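Local coordinates for protein uncharacterized aldehyde dehydrogenase AldY (Bacillus subtilis, PDB 4DNG) that probably oxidises aldehydes to carboxylates with NAD+ as the hydride acceptor and may protect the cell against stress from ethanol and related compounds, at residues S63-E66 against D67-V71; I111-E114 against A115-Y118; E305-T308 against A309-Q313; I341-Q344 against A345-D348. All coordinates share one frame; numbering follows the deposited sequence.

Overall arrangement
All four contacts are local, made along or at an end of one helix, and form two well-separated pairs, contact 1 lying across the chain's centre from contacts 3 and 4. Contact 1, at the start of helix 65-81, and contact 2, toward the C-terminal end of helix 98-118, have centres about 12 Å apart and touch where Lys69 CE packs 3.6 Å from Met116 O. Contacts 3 and 4 lie on consecutive helices, 297-313 and 332-347, with centres about 21 Å apart, and both helices pack against strand 362-369. About 39 Å separates the centres of contacts 2 and 3. Contact 2 comes nearest the predicted active site, the Ile111 side chain about 10 Å from that of Glu253.

Contact 1 of 4, residues S63-E66 against D67-V71; sequences STTE and DRKAV
Ser63 meets the side chain of Arg68 just ahead of helix 65-81, in a helix start built on a capping box. The arginine takes hold of the serine side-on with two nitrogens: NE bonds to Ser63 OG at 2.7 Å and NH2 to Ser63 O at 2.8 Å. Both acceptors lie close to the guanidinium plane, which limits its rotation, although NH2 stands 43° out of the plane of the serine carbonyl. With chi1 at 70°, Ser63 OG is tucked over its own backbone, the rotamer that turns it to NE, and it is also hydrogen-bonded to Trp60 O at the end of helix 43-60. A bend at chi3 of Arg68 folds the guanidinium back over the chain, and NH1 reaches on to weak bonds with Thr119 O and Ala169 O.

Thr64 is the N-cap. Its OG1 accepts from Asp67 N at 3.1 Å, and its own N donates to Asp67 OD2 at 3.2 Å, the reciprocal bond that closes the box. Thr64 N approaches OD2 from 36° outside the carboxylate plane. Two amides near the helix start, Thr64 N and Asp67 N, are thereby given side-chain acceptors. Thr64 O also lies over one face of the Arg68 guanidinium while receiving the backbone bond from Arg68 N.

Thr65 CG2 runs alongside the aliphatic chain of Lys69, 3.8 Å from its CD, and Thr65 O accepts from Lys69 N. One residue on, Glu66 O takes the regular helical bond from Ala70 N at 2.9 Å, with Ala70 CB 3.3 Å from the same oxygen.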
# COMPACT_ATOMS: atom_id res chain seq x y z
N SER A 63 -3.94 -24.02 10.38
CA SER A 63 -3.03 -24.40 11.45
C SER A 63 -3.37 -23.64 12.71
O SER A 63 -3.85 -22.50 12.65
CB SER A 63 -1.58 -24.11 11.07
OG SER A 63 -1.35 -22.71 11.03
N THR A 64 -3.14 -24.28 13.85
CA THR A 64 -3.37 -23.67 15.15
C THR A 64 -2.18 -22.79 15.49
O THR A 64 -1.11 -22.92 14.90
CB THR A 64 -3.49 -24.73 16.24
OG1 THR A 64 -2.28 -25.49 16.29
CG2 THR A 64 -4.68 -25.67 15.98
N THR A 65 -2.37 -21.92 16.48
CA THR A 65 -1.28 -21.15 17.05
C THR A 65 -0.08 -22.05 17.40
O THR A 65 1.05 -21.76 16.96
CB THR A 65 -1.78 -20.38 18.28
OG1 THR A 65 -2.87 -19.53 17.87
CG2 THR A 65 -0.68 -19.53 18.92
N GLU A 66 -0.33 -23.13 18.16
CA GLU A 66 0.73 -24.05 18.64
C GLU A 66 1.51 -24.65 17.47
O GLU A 66 2.74 -24.69 17.50
CB GLU A 66 0.19 -25.17 19.56
CG GLU A 66 -0.83 -24.74 20.61
CD GLU A 66 -2.25 -24.58 20.05
OE1 GLU A 66 -2.81 -23.46 20.13
OE2 GLU A 66 -2.82 -25.57 19.52
N ASP A 67 0.80 -25.12 16.44
CA ASP A 67 1.44 -25.63 15.23
C ASP A 67 2.50 -24.63 14.80
O ASP A 67 3.66 -24.99 14.53
CB ASP A 67 0.43 -25.80 14.08
CG ASP A 67 -0.43 -27.09 14.18
OD1 ASP A 67 -0.03 -28.10 14.81
OD2 ASP A 67 -1.52 -27.08 13.57
N ARG A 68 2.10 -23.36 14.75
CA ARG A 68 2.91 -22.30 14.17
C ARG A 68 4.04 -21.84 15.08
O ARG A 68 5.12 -21.53 14.58
CB ARG A 68 2.04 -21.12 13.74
CG ARG A 68 1.37 -21.34 12.41
CD ARG A 68 0.50 -20.17 12.02
NE ARG A 68 -0.88 -20.42 12.40
CZ ARG A 68 -1.57 -19.70 13.27
NH1 ARG A 68 -1.01 -18.66 13.86
NH2 ARG A 68 -2.83 -20.01 13.54
N LYS A 69 3.81 -21.78 16.39
CA LYS A 69 4.87 -21.42 17.32
C LYS A 69 5.95 -22.51 17.34
O LYS A 69 7.14 -22.20 17.37
CB LYS A 69 4.34 -21.16 18.73
CG LYS A 69 3.38 -19.98 18.82
CD LYS A 69 2.86 -19.76 20.24
CE LYS A 69 3.86 -18.99 21.09
NZ LYS A 69 3.50 -19.04 22.54
N ALA A 70 5.51 -23.77 17.30
CA ALA A 70 6.42 -24.93 17.29
C ALA A 70 7.38 -24.91 16.08
O ALA A 70 8.60 -25.11 16.23
CB ALA A 70 5.63 -26.23 17.32
N VAL A 71 6.82 -24.65 14.91
CA VAL A 71 7.60 -24.54 13.68
C VAL A 71 8.68 -23.45 13.81
O VAL A 71 9.84 -23.67 13.45
CB VAL A 71 6.66 -24.34 12.47
CG1 VAL A 71 7.35 -23.71 11.28
CG2 VAL A 71 6.04 -25.68 12.10

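Contact 2 of 4, residues I111-E114 against A115-Y118; sequences ILDE and AMTY
The ring of Tyr118 has one face turned to the backbone oxygens of Glu114 and Ala115, which stand 3.6 Å and 3.3 Å above its plane and are both displaced toward the rim. The segment lies toward the C-terminal end of helix 98-118, where Thr117 N bonds to Glu114 O, an i to i-3 bond as in a 3-10 turn. With CG between the backbone N and the carbonyl carbon (chi1 53°), the tyrosine folds back along the chain, and its CE2 comes 4.0 Å from Glu114 CG. The glutamate runs roughly perpendicular to the tyrosine, its carboxylate tilted 51° from the ring.

Glu114 O accepts twice from Thr117, through OG1 and N. The hydroxyl approaches in the carbonyl plane, though the 2.5 Å from Thr117 OG1 to Glu114 O is doubtfully short, whereas the amide comes from well above it. Upstream, Ala115 N bonds to Ile111 O, and Met116 N makes a weak bond to Leu112 O.

Asp113 and Met116 run side by side; the carboxylate has its salt bridge with Arg76 of helix 65-81, and Met116 touches the Arg76 side chain as well. Leu112 packs on that helix and on helix 156-169, joining the two. Across the turn, Met116 CE lies 3.7 Å from Leu112 O.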
# COMPACT_ATOMS: atom_id res chain seq x y z
N ILE A 111 14.27 -11.86 14.92
CA ILE A 111 13.06 -11.86 14.08
C ILE A 111 12.17 -13.10 14.31
O ILE A 111 10.95 -12.97 14.42
CB ILE A 111 13.43 -11.72 12.60
CG1 ILE A 111 13.92 -10.31 12.31
CG2 ILE A 111 12.24 -12.03 11.70
CD1 ILE A 111 14.83 -10.22 11.10
N LEU A 112 12.77 -14.28 14.41
CA LEU A 112 11.98 -15.48 14.71
C LEU A 112 11.36 -15.44 16.12
O LEU A 112 10.22 -15.84 16.31
CB LEU A 112 12.78 -16.77 14.49
CG LEU A 112 12.86 -17.28 13.05
CD1 LEU A 112 13.94 -18.33 12.93
CD2 LEU A 112 11.52 -17.84 12.59
N ASP A 113 12.12 -14.94 17.09
CA ASP A 113 11.61 -14.75 18.46
C ASP A 113 10.40 -13.81 18.45
O ASP A 113 9.45 -14.02 19.19
CB ASP A 113 12.70 -14.16 19.37
CG ASP A 113 13.79 -15.18 19.74
OD1 ASP A 113 13.58 -16.40 19.55
OD2 ASP A 113 14.87 -14.75 20.22
N GLU A 114 10.44 -12.80 17.58
CA GLU A 114 9.41 -11.77 17.56
C GLU A 114 8.14 -12.34 16.94
O GLU A 114 7.05 -12.13 17.47
CB GLU A 114 9.91 -10.51 16.86
CG GLU A 114 8.94 -9.33 16.86
CD GLU A 114 8.63 -8.77 18.25
OE1 GLU A 114 9.52 -8.74 19.13
OE2 GLU A 114 7.47 -8.33 18.46
N ALA A 115 8.30 -13.10 15.86
CA ALA A 115 7.17 -13.76 15.19
C ALA A 115 6.26 -14.57 16.11
O ALA A 115 5.03 -14.51 16.01
CB ALA A 115 7.67 -14.63 14.05
N MET A 116 6.87 -15.33 17.02
CA MET A 116 6.13 -16.12 17.99
C MET A 116 5.15 -15.31 18.84
O MET A 116 4.13 -15.83 19.28
CB MET A 116 7.10 -16.86 18.89
CG MET A 116 7.89 -17.95 18.19
SD MET A 116 9.04 -18.71 19.34
CE MET A 116 10.50 -18.89 18.31
N THR A 117 5.45 -14.03 19.07
CA THR A 117 4.61 -13.18 19.90
C THR A 117 3.32 -12.78 19.20
O THR A 117 2.35 -12.38 19.85
CB THR A 117 5.34 -11.89 20.35
OG1 THR A 117 5.57 -11.04 19.22
CG2 THR A 117 6.68 -12.23 21.01
N TYR A 118 3.28 -12.89 17.88
CA TYR A 118 2.06 -12.52 17.17
C TYR A 118 1.44 -13.59 16.27
O TYR A 118 0.44 -13.34 15.60
CB TYR A 118 2.23 -11.19 16.43
CG TYR A 118 3.42 -11.11 15.52
CD1 TYR A 118 3.53 -11.95 14.42
CD2 TYR A 118 4.42 -10.17 15.73
CE1 TYR A 118 4.61 -11.86 13.56
CE2 TYR A 118 5.51 -10.08 14.89
CZ TYR A 118 5.60 -10.93 13.80
OH TYR A 118 6.66 -10.87 12.94

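Contact 3 of 4, residues E305-T308 against A309-Q313; sequences EKFT and ARVKQ
Val311 rests on Phe307, one turn earlier in helix 297-313, and its side chain can be followed outward atom by atom. CB lies 3.4 Å from Phe307 O, the carbonyl that also accepts the backbone bond from Val311 N. Beyond CB the chain forks. CG2, the methyl placed on the backbone-N side (chi1 162° for CG1), is the branch that does the touching: it comes 3.1 Å from Phe307 O and sits over the phenyl ring, where Phe307 CE2 is its nearest ring atom at 3.5 Å. Measured to the ring centroid the methyl is 3.8 Å away and 22° off the normal, a CH-pi contact over the face, displaced toward the rim at CE2 and CZ. Phe307 carries its ring with CG anti to the backbone N (chi1 -176°), which turns the ring along the helix so that the methyl lies over one face.

Both residues are buried. Phe307 packs on Ala275 and Ile276 of helix 268-281 and on Val367 of strand 362-369, and Val311 on Phe280, Pro365 and Val367.

On the neighbouring flank Thr308 and Lys312 pack on strand 351-354. Thr308 O accepts from Lys312 N at 3.1 Å, and the aliphatic CG of Lys312 passes 3.2 Å from the same oxygen. Ala309 N and Arg310 N bond to Glu305 O and Lys306 O, so four successive i to i+4 bonds run through the segment. The whole is an amphipathic alpha-helix, whose i, i+4 pair of apolar side chains packs against a neighbouring helix and the beta-sheet of an alpha/beta domain.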
# COMPACT_ATOMS: atom_id res chain seq x y z
N GLU A 305 39.40 14.54 12.75
CA GLU A 305 40.65 13.98 13.28
C GLU A 305 40.44 12.62 13.94
O GLU A 305 41.12 11.65 13.60
CB GLU A 305 41.29 14.95 14.27
CG GLU A 305 42.12 16.06 13.62
CD GLU A 305 43.56 15.65 13.31
OE1 GLU A 305 43.80 14.49 12.90
OE2 GLU A 305 44.46 16.50 13.48
N LYS A 306 39.47 12.56 14.86
CA LYS A 306 39.15 11.33 15.58
C LYS A 306 38.63 10.22 14.67
O LYS A 306 39.07 9.07 14.78
CB LYS A 306 38.15 11.61 16.71
CG LYS A 306 38.82 11.92 18.03
CD LYS A 306 37.94 12.76 18.93
CE LYS A 306 38.81 13.72 19.72
NZ LYS A 306 38.00 14.56 20.63
N PHE A 307 37.70 10.58 13.78
CA PHE A 307 37.10 9.62 12.84
C PHE A 307 38.14 9.11 11.85
O PHE A 307 38.16 7.93 11.57
CB PHE A 307 35.88 10.22 12.11
CG PHE A 307 35.18 9.24 11.20
CD1 PHE A 307 34.17 8.41 11.69
CD2 PHE A 307 35.54 9.14 9.85
CE1 PHE A 307 33.53 7.50 10.85
CE2 PHE A 307 34.92 8.22 9.02
CZ PHE A 307 33.91 7.40 9.52
N THR A 308 38.99 10.01 11.34
CA THR A 308 40.07 9.64 10.42
C THR A 308 41.10 8.73 11.08
O THR A 308 41.43 7.66 10.54
CB THR A 308 40.81 10.87 9.83
OG1 THR A 308 41.21 11.75 10.89
CG2 THR A 308 39.94 11.62 8.85
N ALA A 309 41.62 9.15 12.23
CA ALA A 309 42.62 8.34 12.93
C ALA A 309 42.08 6.93 13.16
O ALA A 309 42.79 5.95 12.91
CB ALA A 309 43.02 8.98 14.24
N ARG A 310 40.83 6.83 13.61
CA ARG A 310 40.23 5.56 14.03
C ARG A 310 40.02 4.61 12.84
O ARG A 310 40.26 3.41 12.93
CB ARG A 310 38.95 5.81 14.83
CG ARG A 310 38.25 4.57 15.40
CD ARG A 310 39.01 3.90 16.54
NE ARG A 310 38.32 2.71 17.03
CZ ARG A 310 38.43 1.48 16.51
NH1 ARG A 310 39.23 1.25 15.47
NH2 ARG A 310 37.75 0.47 17.04
N VAL A 311 39.58 5.19 11.72
CA VAL A 311 39.32 4.47 10.46
C VAL A 311 40.61 3.87 9.91
O VAL A 311 40.62 2.74 9.41
CB VAL A 311 38.64 5.40 9.42
CG1 VAL A 311 38.76 4.86 8.01
CG2 VAL A 311 37.18 5.63 9.79
N LYS A 312 41.70 4.64 10.03
CA LYS A 312 43.03 4.23 9.56
C LYS A 312 43.57 2.94 10.21
O LYS A 312 44.43 2.27 9.64
CB LYS A 312 44.05 5.37 9.76
CG LYS A 312 43.88 6.57 8.82
CD LYS A 312 45.19 6.91 8.12
CE LYS A 312 45.40 6.01 6.90
NZ LYS A 312 46.81 5.95 6.41
N GLN A 313 43.05 2.62 11.40
CA GLN A 313 43.51 1.47 12.18
C GLN A 313 42.85 0.18 11.74
O GLN A 313 43.49 -0.89 11.77
CB GLN A 313 43.19 1.66 13.66
CG GLN A 313 44.29 2.30 14.48
CD GLN A 313 43.74 3.12 15.64
OE1 GLN A 313 44.13 4.27 15.83
NE2 GLN A 313 42.81 2.54 16.40

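Contact 4 of 4, residues I341-Q344 against A345-D348; sequences IIEQ and AKTD
This is a local, intrahelical contact toward the C-terminal end of helix 332-347, a helix that packs with one side on strand 362-369 and helix 376-379. Glu343 O receives two bonds from Thr347: Thr347 N at 3.0 Å, with an N-H...O angle of 173°, and Thr347 OG1 at 2.8 Å. The amide comes in almost straight ahead of the carbonyl, the hydroxyl from above the carbonyl plane, 40° out of it. Chi1 of Thr347 is -24°, away from the staggered positions, and this brings OG1 to Glu343 O.

Glu343 and Lys346 cross obliquely on the same surface. The carboxylate lies against the methylene part of the lysine, Glu343 OE2 3.9 Å from Lys346 CD, while OE2 and NZ stay 4.3 Å apart, too far for a salt bridge. Beyond CG the lysine is extended, and its ammonium group finds its salt-bridge partner in Glu355.

Further on, Asp348 N donates to Gln344 O at 3.0 Å, and Asp348 CB lies 3.1 Å from that oxygen. Ala345 N and Lys346 N bond to Ile341 O and Ile342 O. On the inward side Ala345 is buried against Phe368 and Ile377, and Ile342 against Tyr366 and Phe368. A hydroxyl bonded to the carbonyl four residues back is common for threonines in helices; the buried Ile342 and Ala345 facing strand 362-369 are what mark an amphipathic alpha-helix covering a beta-sheet.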
# COMPACT_ATOMS: atom_id res chain seq x y z
N ILE A 341 33.46 6.12 -8.82
CA ILE A 341 32.88 7.14 -7.94
C ILE A 341 33.96 7.95 -7.22
O ILE A 341 33.84 9.16 -7.03
CB ILE A 341 31.91 6.49 -6.91
CG1 ILE A 341 30.61 6.02 -7.58
CG2 ILE A 341 31.59 7.43 -5.75
CD1 ILE A 341 30.01 6.99 -8.59
N ILE A 342 35.03 7.26 -6.83
CA ILE A 342 36.11 7.89 -6.11
C ILE A 342 36.87 8.82 -7.04
O ILE A 342 37.32 9.90 -6.63
CB ILE A 342 37.03 6.83 -5.46
CG1 ILE A 342 36.30 6.15 -4.30
CG2 ILE A 342 38.36 7.44 -4.99
CD1 ILE A 342 37.02 4.95 -3.71
N GLU A 343 36.99 8.42 -8.31
CA GLU A 343 37.61 9.25 -9.34
C GLU A 343 36.78 10.51 -9.59
O GLU A 343 37.32 11.62 -9.72
CB GLU A 343 37.83 8.46 -10.63
CG GLU A 343 39.01 7.51 -10.58
CD GLU A 343 40.25 8.14 -9.94
OE1 GLU A 343 40.82 9.09 -10.53
OE2 GLU A 343 40.65 7.69 -8.85
N GLN A 344 35.46 10.31 -9.62
CA GLN A 344 34.50 11.39 -9.76
C GLN A 344 34.73 12.50 -8.72
O GLN A 344 34.82 13.67 -9.09
CB GLN A 344 33.07 10.85 -9.66
CG GLN A 344 31.99 11.83 -10.08
CD GLN A 344 32.02 12.16 -11.56
OE1 GLN A 344 33.06 12.55 -12.12
NE2 GLN A 344 30.88 12.01 -12.22
N ALA A 345 34.86 12.13 -7.45
CA ALA A 345 35.03 13.10 -6.35
C ALA A 345 36.39 13.75 -6.37
O ALA A 345 36.55 14.89 -5.94
CB ALA A 345 34.82 12.42 -5.01
N LYS A 346 37.38 13.00 -6.86
CA LYS A 346 38.73 13.51 -6.99
C LYS A 346 38.80 14.62 -8.03
O LYS A 346 39.20 15.73 -7.70
CB LYS A 346 39.70 12.38 -7.29
CG LYS A 346 40.11 11.62 -6.05
CD LYS A 346 41.24 10.66 -6.37
CE LYS A 346 42.01 10.26 -5.12
NZ LYS A 346 42.77 9.01 -5.36
N THR A 347 38.37 14.34 -9.26
CA THR A 347 38.32 15.36 -10.33
C THR A 347 37.43 16.54 -9.94
O THR A 347 37.68 17.68 -10.35
CB THR A 347 37.81 14.80 -11.68
OG1 THR A 347 38.04 13.38 -11.75
CG2 THR A 347 38.51 15.50 -12.86
N ASP A 348 36.40 16.25 -9.13
CA ASP A 348 35.45 17.24 -8.61
C ASP A 348 36.02 18.23 -7.58
O ASP A 348 35.35 19.21 -7.24
CB ASP A 348 34.26 16.53 -7.96
CG ASP A 348 33.12 16.32 -8.93
OD1 ASP A 348 33.34 16.38 -10.16
OD2 ASP A 348 31.98 16.09 -8.45